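Oxidoreductase, fmn-binding (Shewanella oneidensis, PDB 4AWU) binds the cofactor FMN and probably works as an NAD(P)H-dependent oxidoreductase of the Old Yellow Enzyme type, acting on CH-CH or activated C=C bonds. Local coordinates at residues V55-Q60 with W70-Y75; A99-V104 with D176-H181; H181-Y186 with G231-P236; P236-N241 with E271-D276. The protein carries 1 engineered substitution. All blocks are in the same frame, centred on the assembly; numbering follows the deposited sequence.

Interaction 1: V55-Q60 with W70-Y75. With 4CH (4-chlorophenol), chain E.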
# COMPACT_ATOMS: atom_id res chain seq x y z
N VAL A 55 1.34 2.05 8.00
CA VAL A 55 1.24 1.00 7.02
C VAL A 55 2.60 0.93 6.36
O VAL A 55 3.11 1.94 5.88
CB VAL A 55 0.17 1.27 5.96
CG1 VAL A 55 0.00 0.05 5.06
CG2 VAL A 55 -1.16 1.63 6.61
N SER A 56 3.19 -0.25 6.34
CA SER A 56 4.53 -0.40 5.78
C SER A 56 4.51 -0.10 4.30
O SER A 56 3.47 -0.22 3.64
CB SER A 56 5.04 -1.83 5.98
OG SER A 56 4.51 -2.70 5.00
N GLU A 57 5.67 0.28 3.77
CA GLU A 57 5.90 0.26 2.34
C GLU A 57 5.47 -1.08 1.76
O GLU A 57 5.46 -2.09 2.46
CB GLU A 57 7.38 0.49 2.05
CG GLU A 57 8.28 -0.59 2.62
CD GLU A 57 9.65 -0.06 3.00
OE1 GLU A 57 10.52 0.02 2.11
OE2 GLU A 57 9.85 0.27 4.19
N GLY A 58 5.11 -1.09 0.49
CA GLY A 58 4.78 -2.33 -0.19
C GLY A 58 5.86 -3.36 0.07
O GLY A 58 7.05 -3.06 -0.03
N THR A 59 5.46 -4.58 0.43
CA THR A 59 6.42 -5.65 0.65
C THR A 59 5.98 -6.88 -0.15
O THR A 59 4.87 -7.39 0.04
CB THR A 59 6.60 -5.96 2.16
OG1 THR A 59 7.58 -6.99 2.33
CG2 THR A 59 5.30 -6.38 2.82
N GLN A 60 6.84 -7.32 -1.06
CA GLN A 60 6.47 -8.34 -2.03
C GLN A 60 6.21 -9.69 -1.37
O GLN A 60 6.93 -10.11 -0.46
CB GLN A 60 7.52 -8.46 -3.13
CG GLN A 60 8.92 -8.81 -2.65
CD GLN A 60 9.80 -7.59 -2.47
OE1 GLN A 60 9.31 -6.46 -2.41
NE2 GLN A 60 11.11 -7.80 -2.38
N TRP A 70 15.49 -3.50 -4.32
CA TRP A 70 15.73 -3.17 -2.91
C TRP A 70 14.46 -2.95 -2.09
O TRP A 70 14.54 -2.41 -0.99
CB TRP A 70 16.61 -1.93 -2.79
CG TRP A 70 17.75 -1.91 -3.75
CD1 TRP A 70 18.49 -2.97 -4.19
CD2 TRP A 70 18.28 -0.75 -4.41
NE1 TRP A 70 19.45 -2.54 -5.07
CE2 TRP A 70 19.34 -1.19 -5.23
CE3 TRP A 70 17.96 0.61 -4.39
CZ2 TRP A 70 20.08 -0.31 -6.01
CZ3 TRP A 70 18.70 1.47 -5.16
CH2 TRP A 70 19.75 1.01 -5.96
N THR A 71 13.31 -3.37 -2.59
CA THR A 71 12.10 -3.33 -1.77
C THR A 71 12.10 -4.57 -0.88
O THR A 71 12.54 -5.63 -1.31
CB THR A 71 10.81 -3.24 -2.61
OG1 THR A 71 10.70 -4.39 -3.46
CG2 THR A 71 10.82 -1.98 -3.45
N PRO A 72 11.62 -4.43 0.36
CA PRO A 72 11.66 -5.54 1.31
C PRO A 72 10.63 -6.61 0.99
O PRO A 72 9.49 -6.28 0.63
CB PRO A 72 11.30 -4.88 2.64
CG PRO A 72 10.43 -3.73 2.25
CD PRO A 72 11.04 -3.22 0.97
N GLY A 73 11.01 -7.87 1.12
CA GLY A 73 10.08 -8.96 0.94
C GLY A 73 9.47 -9.40 2.26
O GLY A 73 9.86 -8.93 3.33
N ILE A 74 8.50 -10.30 2.19
CA ILE A 74 7.87 -10.81 3.39
C ILE A 74 7.58 -12.31 3.26
O ILE A 74 6.58 -12.80 3.78
CB ILE A 74 6.59 -10.01 3.73
CG1 ILE A 74 6.06 -10.39 5.11
CG2 ILE A 74 5.53 -10.19 2.65
CD1 ILE A 74 5.16 -9.34 5.71
N TYR A 75 8.46 -13.03 2.57
CA TYR A 75 8.25 -14.46 2.35
C TYR A 75 9.38 -15.37 2.86
O TYR A 75 9.14 -16.56 3.10
CB TYR A 75 7.94 -14.74 0.88
CG TYR A 75 8.98 -14.25 -0.10
CD1 TYR A 75 10.04 -15.07 -0.48
CD2 TYR A 75 8.90 -12.99 -0.66
CE1 TYR A 75 10.99 -14.63 -1.39
CE2 TYR A 75 9.85 -12.54 -1.57
CZ TYR A 75 10.89 -13.37 -1.92
OH TYR A 75 11.83 -12.93 -2.82
CL9 4CH E . 15.38 5.59 -7.94
C4 4CH E . 14.77 4.08 -7.36
C5 4CH E . 15.65 3.11 -6.89
C6 4CH E . 15.16 1.91 -6.41
C1 4CH E . 13.79 1.68 -6.41
O7 4CH E . 13.30 0.50 -5.90
C2 4CH E . 12.91 2.64 -6.88
C3 4CH E . 13.40 3.84 -7.36
O HOH W 1 12.62 -10.39 -2.36

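Interaction 2: A99-V104 with D176-H181. With FMN (flavin mononucleotide), chain B; 4CH (4-chlorophenol), chain D.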
# COMPACT_ATOMS: atom_id res chain seq x y z
N ALA A 99 1.26 -4.49 7.49
CA ALA A 99 2.16 -4.74 6.37
C ALA A 99 1.39 -4.63 5.06
O ALA A 99 0.37 -5.29 4.88
CB ALA A 99 2.77 -6.14 6.50
N GLN A 100 1.88 -3.81 4.13
CA GLN A 100 1.23 -3.73 2.83
C GLN A 100 1.72 -4.85 1.93
O GLN A 100 2.84 -4.80 1.42
CB GLN A 100 1.44 -2.39 2.14
CG GLN A 100 0.55 -2.29 0.90
CD GLN A 100 0.83 -1.09 0.03
OE1 GLN A 100 1.94 -0.88 -0.43
NE2 GLN A 100 -0.21 -0.30 -0.23
N LEU A 101 0.87 -5.85 1.71
CA LEU A 101 1.22 -6.99 0.89
C LEU A 101 1.15 -6.62 -0.58
O LEU A 101 0.11 -6.21 -1.09
CB LEU A 101 0.27 -8.16 1.16
CG LEU A 101 0.18 -8.61 2.61
CD1 LEU A 101 -0.60 -9.91 2.67
CD2 LEU A 101 1.56 -8.77 3.24
N TRP A 102 2.27 -6.82 -1.27
CA TRP A 102 2.45 -6.30 -2.61
C TRP A 102 2.65 -7.39 -3.65
O TRP A 102 3.47 -8.29 -3.46
CB TRP A 102 3.70 -5.42 -2.62
CG TRP A 102 3.74 -4.36 -3.66
CD1 TRP A 102 2.76 -4.04 -4.55
CD2 TRP A 102 4.82 -3.45 -3.90
NE1 TRP A 102 3.17 -2.98 -5.33
CE2 TRP A 102 4.43 -2.61 -4.95
CE3 TRP A 102 6.08 -3.28 -3.31
CZ2 TRP A 102 5.26 -1.60 -5.44
CZ3 TRP A 102 6.90 -2.28 -3.80
CH2 TRP A 102 6.49 -1.45 -4.85
N HIS A 103 1.89 -7.31 -4.73
CA HIS A 103 2.23 -8.02 -5.95
C HIS A 103 2.08 -7.05 -7.11
O HIS A 103 0.99 -6.52 -7.36
CB HIS A 103 1.36 -9.27 -6.14
CG HIS A 103 1.91 -10.22 -7.15
ND1 HIS A 103 2.14 -9.85 -8.45
CD2 HIS A 103 2.29 -11.52 -7.04
CE1 HIS A 103 2.63 -10.89 -9.12
NE2 HIS A 103 2.74 -11.90 -8.29
N VAL A 104 3.18 -6.79 -7.80
CA VAL A 104 3.21 -5.73 -8.81
C VAL A 104 2.65 -6.17 -10.15
O VAL A 104 2.30 -5.33 -10.99
CB VAL A 104 4.64 -5.22 -9.05
CG1 VAL A 104 5.22 -4.64 -7.77
CG2 VAL A 104 5.52 -6.32 -9.61
N ASP A 176 0.32 -5.96 13.17
CA ASP A 176 -1.03 -6.02 13.73
C ASP A 176 -2.07 -6.39 12.68
O ASP A 176 -3.21 -6.72 13.00
CB ASP A 176 -1.39 -4.68 14.35
CG ASP A 176 -0.45 -4.29 15.45
OD1 ASP A 176 -0.44 -4.98 16.50
OD2 ASP A 176 0.29 -3.30 15.27
N GLY A 177 -1.66 -6.33 11.42
CA GLY A 177 -2.57 -6.59 10.33
C GLY A 177 -1.84 -6.44 9.01
O GLY A 177 -0.63 -6.22 8.98
N ILE A 178 -2.59 -6.57 7.93
CA ILE A 178 -2.02 -6.43 6.61
C ILE A 178 -2.90 -5.51 5.78
O ILE A 178 -4.11 -5.42 6.00
CB ILE A 178 -1.85 -7.79 5.90
CG1 ILE A 178 -3.21 -8.42 5.59
CG2 ILE A 178 -1.02 -8.72 6.76
CD1 ILE A 178 -3.76 -8.04 4.22
N GLU A 179 -2.29 -4.82 4.83
CA GLU A 179 -3.03 -4.05 3.85
C GLU A 179 -2.79 -4.65 2.49
O GLU A 179 -1.65 -4.77 2.04
CB GLU A 179 -2.57 -2.60 3.85
CG GLU A 179 -3.37 -1.73 2.89
CD GLU A 179 -2.89 -0.31 2.86
OE1 GLU A 179 -3.32 0.48 3.73
OE2 GLU A 179 -2.08 0.03 1.97
N LEU A 180 -3.87 -5.04 1.82
CA LEU A 180 -3.76 -5.56 0.48
C LEU A 180 -3.55 -4.39 -0.47
O LEU A 180 -4.38 -3.50 -0.57
CB LEU A 180 -5.03 -6.30 0.08
CG LEU A 180 -5.02 -6.79 -1.36
CD1 LEU A 180 -3.86 -7.75 -1.60
CD2 LEU A 180 -6.36 -7.43 -1.69
N HIS A 181 -2.42 -4.41 -1.17
CA HIS A 181 -2.16 -3.38 -2.16
C HIS A 181 -2.92 -3.71 -3.44
O HIS A 181 -2.46 -4.51 -4.25
CB HIS A 181 -0.66 -3.26 -2.44
CG HIS A 181 -0.29 -2.00 -3.14
ND1 HIS A 181 -1.22 -1.17 -3.72
CD2 HIS A 181 0.92 -1.42 -3.35
CE1 HIS A 181 -0.60 -0.13 -4.26
NE2 HIS A 181 0.69 -0.26 -4.05
N1 FMN B . 1.49 3.83 -1.94
C2 FMN B . 1.32 2.47 -1.77
O2 FMN B . 0.17 2.02 -1.78
N3 FMN B . 2.41 1.64 -1.60
C4 FMN B . 3.69 2.15 -1.67
O4 FMN B . 4.65 1.44 -1.35
C4A FMN B . 3.86 3.52 -1.82
N5 FMN B . 5.12 4.05 -1.88
C5A FMN B . 5.29 5.40 -2.04
C6 FMN B . 6.58 5.91 -2.02
C7 FMN B . 6.78 7.28 -2.13
C7M FMN B . 8.19 7.81 -2.11
C8 FMN B . 5.69 8.13 -2.31
C8M FMN B . 5.88 9.62 -2.38
C9 FMN B . 4.40 7.61 -2.30
C9A FMN B . 4.20 6.24 -2.13
N10 FMN B . 2.92 5.71 -2.15
C10 FMN B . 2.76 4.35 -1.98
C1' FMN B . 1.71 6.59 -2.17
C2' FMN B . 1.56 7.20 -0.78
O2' FMN B . 1.25 6.16 0.14
C3' FMN B . 0.46 8.26 -0.71
O3' FMN B . -0.79 7.65 -0.95
C4' FMN B . 0.73 9.38 -1.72
O4' FMN B . 2.05 9.84 -1.58
C5' FMN B . -0.22 10.56 -1.57
O5' FMN B . -0.19 11.07 -0.25
P FMN B . 0.62 12.42 0.09
O1P FMN B . 2.09 12.14 -0.09
O2P FMN B . 0.19 13.53 -0.84
O3P FMN B . 0.31 12.80 1.52
CL9 4CH D . 7.24 4.49 -5.18
C4 4CH D . 5.65 3.84 -5.12
C5 4CH D . 5.50 2.48 -4.92
C6 4CH D . 4.23 1.93 -4.85
C1 4CH D . 3.12 2.75 -4.99
O7 4CH D . 1.87 2.18 -4.91
C2 4CH D . 3.27 4.11 -5.19
C3 4CH D . 4.54 4.66 -5.26
O HOH W 2 -0.78 -6.41 -3.66
O HOH W 3 -1.53 -5.87 -6.64

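Interaction 3: H181-Y186 with G231-P236. With FMN (flavin mononucleotide), chain B; 4CH (4-chlorophenol), chain D.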
# COMPACT_ATOMS: atom_id res chain seq x y z
N HIS A 181 -2.42 -4.41 -1.17
CA HIS A 181 -2.16 -3.38 -2.16
C HIS A 181 -2.92 -3.71 -3.44
O HIS A 181 -2.46 -4.51 -4.25
CB HIS A 181 -0.66 -3.26 -2.44
CG HIS A 181 -0.29 -2.00 -3.14
ND1 HIS A 181 -1.22 -1.17 -3.72
CD2 HIS A 181 0.92 -1.42 -3.35
CE1 HIS A 181 -0.60 -0.13 -4.26
NE2 HIS A 181 0.69 -0.26 -4.05
N ALA A 182 -4.08 -3.10 -3.61
CA ALA A 182 -4.91 -3.34 -4.78
C ALA A 182 -5.01 -2.05 -5.60
O ALA A 182 -6.01 -1.81 -6.26
CB ALA A 182 -6.29 -3.81 -4.37
N ALA A 183 -3.94 -1.26 -5.56
CA ALA A 183 -3.97 0.09 -6.11
C ALA A 183 -2.80 0.33 -7.06
O ALA A 183 -1.99 -0.55 -7.31
CB ALA A 183 -3.95 1.12 -4.98
N ASN A 184 -2.74 1.55 -7.58
CA ASN A 184 -1.62 2.03 -8.38
C ASN A 184 -1.16 1.06 -9.45
O ASN A 184 0.04 0.89 -9.67
CB ASN A 184 -0.46 2.44 -7.47
CG ASN A 184 -0.82 3.60 -6.56
OD1 ASN A 184 -1.69 4.41 -6.87
ND2 ASN A 184 -0.15 3.68 -5.42
N GLY A 185 -2.12 0.44 -10.12
CA GLY A 185 -1.86 -0.32 -11.33
C GLY A 185 -1.08 -1.60 -11.12
O GLY A 185 -0.49 -2.13 -12.07
N TYR A 186 -1.07 -2.11 -9.90
CA TYR A 186 -0.37 -3.36 -9.62
C TYR A 186 -1.31 -4.56 -9.82
O TYR A 186 -2.40 -4.40 -10.36
CB TYR A 186 0.27 -3.29 -8.24
CG TYR A 186 1.35 -2.23 -8.20
CD1 TYR A 186 2.47 -2.33 -9.01
CD2 TYR A 186 1.24 -1.13 -7.37
CE1 TYR A 186 3.46 -1.36 -8.99
CE2 TYR A 186 2.22 -0.16 -7.34
CZ TYR A 186 3.33 -0.27 -8.15
OH TYR A 186 4.30 0.69 -8.12
N GLY A 231 -6.83 -4.93 5.87
CA GLY A 231 -7.24 -3.72 5.20
C GLY A 231 -6.95 -3.85 3.72
O GLY A 231 -6.22 -4.75 3.30
N VAL A 232 -7.53 -2.97 2.92
CA VAL A 232 -7.29 -3.00 1.48
C VAL A 232 -7.11 -1.58 0.98
O VAL A 232 -7.80 -0.67 1.44
CB VAL A 232 -8.46 -3.64 0.72
CG1 VAL A 232 -8.21 -3.58 -0.78
CG2 VAL A 232 -8.64 -5.08 1.17
N ARG A 233 -6.18 -1.39 0.06
CA ARG A 233 -5.98 -0.07 -0.52
C ARG A 233 -6.38 -0.06 -1.99
O ARG A 233 -5.96 -0.91 -2.76
CB ARG A 233 -4.53 0.38 -0.39
CG ARG A 233 -4.38 1.87 -0.65
CD ARG A 233 -3.00 2.38 -0.36
NE ARG A 233 -3.06 3.77 0.06
CZ ARG A 233 -2.08 4.66 -0.07
NH1 ARG A 233 -0.94 4.32 -0.63
NH2 ARG A 233 -2.27 5.89 0.37
N LEU A 234 -7.19 0.93 -2.34
CA LEU A 234 -7.63 1.12 -3.72
C LEU A 234 -7.25 2.52 -4.17
O LEU A 234 -7.11 3.43 -3.36
CB LEU A 234 -9.15 0.95 -3.82
CG LEU A 234 -9.71 -0.39 -3.34
CD1 LEU A 234 -11.23 -0.35 -3.29
CD2 LEU A 234 -9.24 -1.51 -4.25
N ALA A 235 -7.06 2.69 -5.47
CA ALA A 235 -6.82 4.00 -6.05
C ALA A 235 -7.78 4.17 -7.22
O ALA A 235 -7.42 3.90 -8.36
CB ALA A 235 -5.39 4.13 -6.52
N PRO A 236 -9.01 4.59 -6.94
CA PRO A 236 -10.06 4.58 -7.96
C PRO A 236 -9.78 5.47 -9.17
O PRO A 236 -10.12 5.07 -10.29
CB PRO A 236 -11.30 5.10 -7.21
CG PRO A 236 -11.00 4.87 -5.77
CD PRO A 236 -9.52 5.02 -5.62
N1 FMN B . 1.49 3.83 -1.94
C2 FMN B . 1.32 2.47 -1.77
O2 FMN B . 0.17 2.02 -1.78
N3 FMN B . 2.41 1.64 -1.60
C4 FMN B . 3.69 2.15 -1.67
O4 FMN B . 4.65 1.44 -1.35
C4A FMN B . 3.86 3.52 -1.82
N5 FMN B . 5.12 4.05 -1.88
C5A FMN B . 5.29 5.40 -2.04
C6 FMN B . 6.58 5.91 -2.02
C7 FMN B . 6.78 7.28 -2.13
C7M FMN B . 8.19 7.81 -2.11
C8 FMN B . 5.69 8.13 -2.31
C8M FMN B . 5.88 9.62 -2.38
C9 FMN B . 4.40 7.61 -2.30
C9A FMN B . 4.20 6.24 -2.13
N10 FMN B . 2.92 5.71 -2.15
C10 FMN B . 2.76 4.35 -1.98
C1' FMN B . 1.71 6.59 -2.17
C2' FMN B . 1.56 7.20 -0.78
O2' FMN B . 1.25 6.16 0.14
C3' FMN B . 0.46 8.26 -0.71
O3' FMN B . -0.79 7.65 -0.95
C4' FMN B . 0.73 9.38 -1.72
O4' FMN B . 2.05 9.84 -1.58
C5' FMN B . -0.22 10.56 -1.57
O5' FMN B . -0.19 11.07 -0.25
P FMN B . 0.62 12.42 0.09
O1P FMN B . 2.09 12.14 -0.09
O2P FMN B . 0.19 13.53 -0.84
O3P FMN B . 0.31 12.80 1.52
CL9 4CH D . 7.24 4.49 -5.18
C4 4CH D . 5.65 3.84 -5.12
C5 4CH D . 5.50 2.48 -4.92
C6 4CH D . 4.23 1.93 -4.85
C1 4CH D . 3.12 2.75 -4.99
O7 4CH D . 1.87 2.18 -4.91
C2 4CH D . 3.27 4.11 -5.19
C3 4CH D . 4.54 4.66 -5.26
O HOH W 4 -7.13 0.55 -7.38

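Interaction 4: P236-N241 with E271-D276. With FMN (flavin mononucleotide), chain B.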
# COMPACT_ATOMS: atom_id res chain seq x y z
N PRO A 236 -9.01 4.59 -6.94
CA PRO A 236 -10.06 4.58 -7.96
C PRO A 236 -9.78 5.47 -9.17
O PRO A 236 -10.12 5.07 -10.29
CB PRO A 236 -11.30 5.10 -7.21
CG PRO A 236 -11.00 4.87 -5.77
CD PRO A 236 -9.52 5.02 -5.62
N LEU A 237 -9.19 6.65 -8.96
CA LEU A 237 -9.12 7.66 -10.02
C LEU A 237 -7.72 7.98 -10.53
O LEU A 237 -7.56 8.42 -11.67
CB LEU A 237 -9.81 8.94 -9.56
CG LEU A 237 -11.27 8.77 -9.15
CD1 LEU A 237 -11.85 10.10 -8.71
CD2 LEU A 237 -12.09 8.18 -10.29
N THR A 238 -6.70 7.79 -9.70
CA THR A 238 -5.34 7.98 -10.21
C THR A 238 -5.04 6.81 -11.13
O THR A 238 -5.72 5.78 -11.08
CB THR A 238 -4.29 8.07 -9.08
OG1 THR A 238 -4.32 6.88 -8.28
CG2 THR A 238 -4.54 9.29 -8.21
N THR A 239 -4.03 6.97 -11.97
CA THR A 239 -3.69 5.95 -12.95
C THR A 239 -2.20 5.68 -12.95
O THR A 239 -1.58 5.54 -14.00
CB THR A 239 -4.11 6.38 -14.36
OG1 THR A 239 -3.56 7.67 -14.64
CG2 THR A 239 -5.63 6.43 -14.48
N LEU A 240 -1.62 5.63 -11.75
CA LEU A 240 -0.20 5.35 -11.63
C LEU A 240 0.09 3.97 -12.20
O LEU A 240 -0.57 2.99 -11.86
CB LEU A 240 0.24 5.44 -10.16
CG LEU A 240 1.74 5.29 -9.91
CD1 LEU A 240 2.53 6.28 -10.74
CD2 LEU A 240 2.05 5.46 -8.43
N ASN A 241 1.08 3.91 -13.09
CA ASN A 241 1.48 2.67 -13.76
C ASN A 241 0.48 2.19 -14.81
O ASN A 241 0.58 1.07 -15.32
CB ASN A 241 1.77 1.58 -12.74
CG ASN A 241 2.90 1.97 -11.80
OD1 ASN A 241 3.95 2.43 -12.25
ND2 ASN A 241 2.67 1.82 -10.51
N GLU A 271 -5.80 8.92 -3.09
CA GLU A 271 -6.45 9.96 -3.88
C GLU A 271 -5.50 10.68 -4.81
O GLU A 271 -5.92 11.26 -5.81
CB GLU A 271 -7.04 11.02 -2.96
CG GLU A 271 -8.44 10.76 -2.50
CD GLU A 271 -8.97 11.91 -1.68
OE1 GLU A 271 -8.74 11.90 -0.46
OE2 GLU A 271 -9.59 12.83 -2.25
N VAL A 272 -4.22 10.67 -4.46
CA VAL A 272 -3.23 11.39 -5.24
C VAL A 272 -1.96 10.58 -5.36
O VAL A 272 -1.54 9.94 -4.40
CB VAL A 272 -2.87 12.73 -4.58
CG1 VAL A 272 -1.75 13.40 -5.37
CG2 VAL A 272 -4.09 13.62 -4.48
N ASP A 273 -1.36 10.61 -6.54
CA ASP A 273 -0.07 9.98 -6.74
C ASP A 273 0.86 10.96 -7.43
O ASP A 273 0.73 11.23 -8.63
CB ASP A 273 -0.21 8.70 -7.55
CG ASP A 273 -0.69 7.55 -6.70
OD1 ASP A 273 0.14 6.98 -5.95
OD2 ASP A 273 -1.90 7.24 -6.76
N TRP A 274 1.79 11.50 -6.65
CA TRP A 274 2.70 12.53 -7.13
C TRP A 274 1.86 13.71 -7.62
O TRP A 274 1.15 14.33 -6.83
CB TRP A 274 3.62 11.96 -8.22
CG TRP A 274 4.24 10.62 -7.85
CD1 TRP A 274 3.82 9.39 -8.26
CD2 TRP A 274 5.38 10.40 -7.00
NE1 TRP A 274 4.63 8.41 -7.72
CE2 TRP A 274 5.59 9.01 -6.95
CE3 TRP A 274 6.23 11.24 -6.29
CZ2 TRP A 274 6.62 8.44 -6.21
CZ3 TRP A 274 7.26 10.68 -5.56
CH2 TRP A 274 7.45 9.29 -5.53
N ASP A 275 1.92 14.03 -8.91
CA ASP A 275 1.13 15.15 -9.45
C ASP A 275 -0.14 14.67 -10.14
O ASP A 275 -0.83 15.44 -10.80
CB ASP A 275 1.98 15.99 -10.40
CG ASP A 275 3.10 16.73 -9.68
OD1 ASP A 275 2.91 17.10 -8.50
OD2 ASP A 275 4.17 16.93 -10.29
N ASP A 276 -0.43 13.38 -10.00
CA ASP A 276 -1.68 12.81 -10.49
C ASP A 276 -2.74 13.01 -9.42
O ASP A 276 -2.93 12.15 -8.56
CB ASP A 276 -1.49 11.32 -10.79
CG ASP A 276 -2.69 10.69 -11.46
OD1 ASP A 276 -3.72 11.37 -11.63
OD2 ASP A 276 -2.60 9.49 -11.81
N1 FMN B . 1.49 3.83 -1.94
C2 FMN B . 1.32 2.47 -1.77
O2 FMN B . 0.17 2.02 -1.78
N3 FMN B . 2.41 1.64 -1.60
C4 FMN B . 3.69 2.15 -1.67
O4 FMN B . 4.65 1.44 -1.35
C4A FMN B . 3.86 3.52 -1.82
N5 FMN B . 5.12 4.05 -1.88
C5A FMN B . 5.29 5.40 -2.04
C6 FMN B . 6.58 5.91 -2.02
C7 FMN B . 6.78 7.28 -2.13
C7M FMN B . 8.19 7.81 -2.11
C8 FMN B . 5.69 8.13 -2.31
C8M FMN B . 5.88 9.62 -2.38
C9 FMN B . 4.40 7.61 -2.30
C9A FMN B . 4.20 6.24 -2.13
N10 FMN B . 2.92 5.71 -2.15
C10 FMN B . 2.76 4.35 -1.98
C1' FMN B . 1.71 6.59 -2.17
C2' FMN B . 1.56 7.20 -0.78
O2' FMN B . 1.25 6.16 0.14
C3' FMN B . 0.46 8.26 -0.71
O3' FMN B . -0.79 7.65 -0.95
C4' FMN B . 0.73 9.38 -1.72
O4' FMN B . 2.05 9.84 -1.58
C5' FMN B . -0.22 10.56 -1.57
O5' FMN B . -0.19 11.07 -0.25
P FMN B . 0.62 12.42 0.09
O1P FMN B . 2.09 12.14 -0.09
O2P FMN B . 0.19 13.53 -0.84
O3P FMN B . 0.31 12.80 1.52
O HOH W 5 -5.46 9.90 -13.16

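Interaction 1: V55-Q60 with W70-Y75
P72 O is gripped by several groups of strand 53-60. T59 OG1 donates to P72 O at 2.7 Å, from above the carbonyl plane. Q60 N adds a weak bond to this oxygen, and T59 CA makes a CA-H...O contact with it. The Q60 amide holds T71 twice: T71 OG1 donates to Q60 OE1 at 2.7 Å, and Q60 NE2 donates to T71 O at 2.8 Å. Q60 reaches T71 because its chain bends sharply at chi2 (-96°). A water joins Q60 NE2 to Y75 OH. A leucine in place of Q60 would probably leave T71 O without its donor and break the water link to Y75. I74 N donates to Q60 O at 3.1 Å. The Y75 ring meets Q60 O with its edge. T59 CG2 packs on I74 CG2 at 3.8 Å. The contact folds a beta-alpha loop of the TIM barrel back onto the strand it follows, and that strand carries the FMN-binding G58.

Interaction 2: A99-V104 with D176-H181
Q100 and H181 meet flat against flat, with amide and imidazole planes 18° apart. Q100 NE2 lies 3.3 Å above the H181 ring plane, toward its rim. FMN O2 lies over the same face of the ring. The Q100 chain is extended, with CG anti to the backbone N (chi1 -171°), and this carries the amide out to the flavin. There both ends of the amide are used. FMN N3 donates to Q100 OE1 at 2.8 Å, and Q100 NE2 donates almost straight to FMN O2. Q100 NE2 also gives a more bent bond to E179 OE2 at 2.9 Å. E179 is held in turn by Y266 and H268 through OE1, so it acts as a second shell behind Q100. H181 also lies beside W102. Their planes are near parallel but slid apart, with W102 NE1 3.4 Å from H181 CD2. L101 turns to the other face of the sheet, where its CG packs on I178 CB at 4.0 Å. Its backbone N and O both bond to strand 177-181: L101 N donates to E179 O at 2.8 Å, and H181 N donates to L101 O at 3.1 Å. This is the parallel ladder between neighbouring barrel strands 96-102 and 177-181. Q100 and E179 point to the flavin side. L101 and I178 point outward, under helices 153-172 and 212-225.

Interaction 3: H181-Y186 with G231-P236
Where parallel strands 177-181 and 230-234 end at the FMN site of the TIM barrel, A182 N donates to R233 O at 3.0 Å. Beyond this bond the chains are joined by apolar side chains. A182 CB packs on L234 CD2 at 3.7 Å, and A183 CB meets A235 CB at the same separation. A water bridges the backbones, donating to A182 O and accepting from A235 N. R233 runs extended from CG to NE, with CG anti to the backbone N (chi1 -164°), and lays its guanidinium edge-on to the flavin. R233 NH1 donates to FMN O2 at 2.8 Å and to FMN O2', while R233 NH2 donates to FMN O3' at 2.7 Å. On the other segment, A183 N donates to H181 ND1 from a tilt out of the ring plane, which probably limits how the ring can turn. H181 NE2 is hydrogen-bonded to the 4-chlorophenol oxygen O7 at 2.8 Å. The Y186 ring meets O7 with its edge, and N184 also borders the phenol. The contact thus joins an FMN-binding strand to the loop that holds the phenol. The R233 guanidinium, beside FMN N1 and O2, would probably stabilise negative charge on this end of the flavin, as in related flavoenzymes.

Interaction 4: P236-N241 with E271-D276
T238 and D273 cross at about a right angle where two beta-alpha loops of the TIM barrel meet. The loops follow strands 230-234 and 266-270. T238 OG1 donates to D273 OD2 at 2.9 Å, almost along the C-O axis of the carboxylate. T238 CG2, the other branch, faces the backbone and lies 3.3 Å from D276 O. L240 also crosses D273 at about a right angle, and its CD2 sits 3.5 Å from D273 OD1. The same methyl approaches the W274 ring at its edge, and the L240 and W274 chains cross at a slant. W274 covers the dimethylbenzene end of the flavin, with one ring face over FMN C8M, 3.5 Å from W274 CH2. A type II' turn from D273 to D276 sets these groups, closed by backbone bonds in both directions between D273 and D276. With an alanine in place of D273, T238 OG1 would probably lose its acceptor and a gap would open beside L240 CD2. D276 stands across T239, also at about a right angle. A water bridges D276 OD1 to L237 O and T239 OG1. T239 N donates to D276 OD2 at 2.9 Å, on the syn side of the carboxylate and nearly straight at 175°.

Interactions 1, 2 and 3 are buried and reach the same eight-stranded parallel barrel, while interaction 4 is partly buried and joins two loops that follow its strands. Interaction 2 is a regular strand pair. Interactions 1 and 3 add loop segments to a strand end. Strands 53-60 and 96-102 are neighbours, and T59 bonds by backbone to Q100 and W102, so interactions 1 and 2 continue one another. Interactions 2 and 3 share H181, and interactions 3 and 4 share P236. N184 O also meets N241 ND2. Interactions 2 and 3 hold the polar side of the flavin, whereas interaction 4 brings an aromatic ring to its methyl end and depends on two carboxylates.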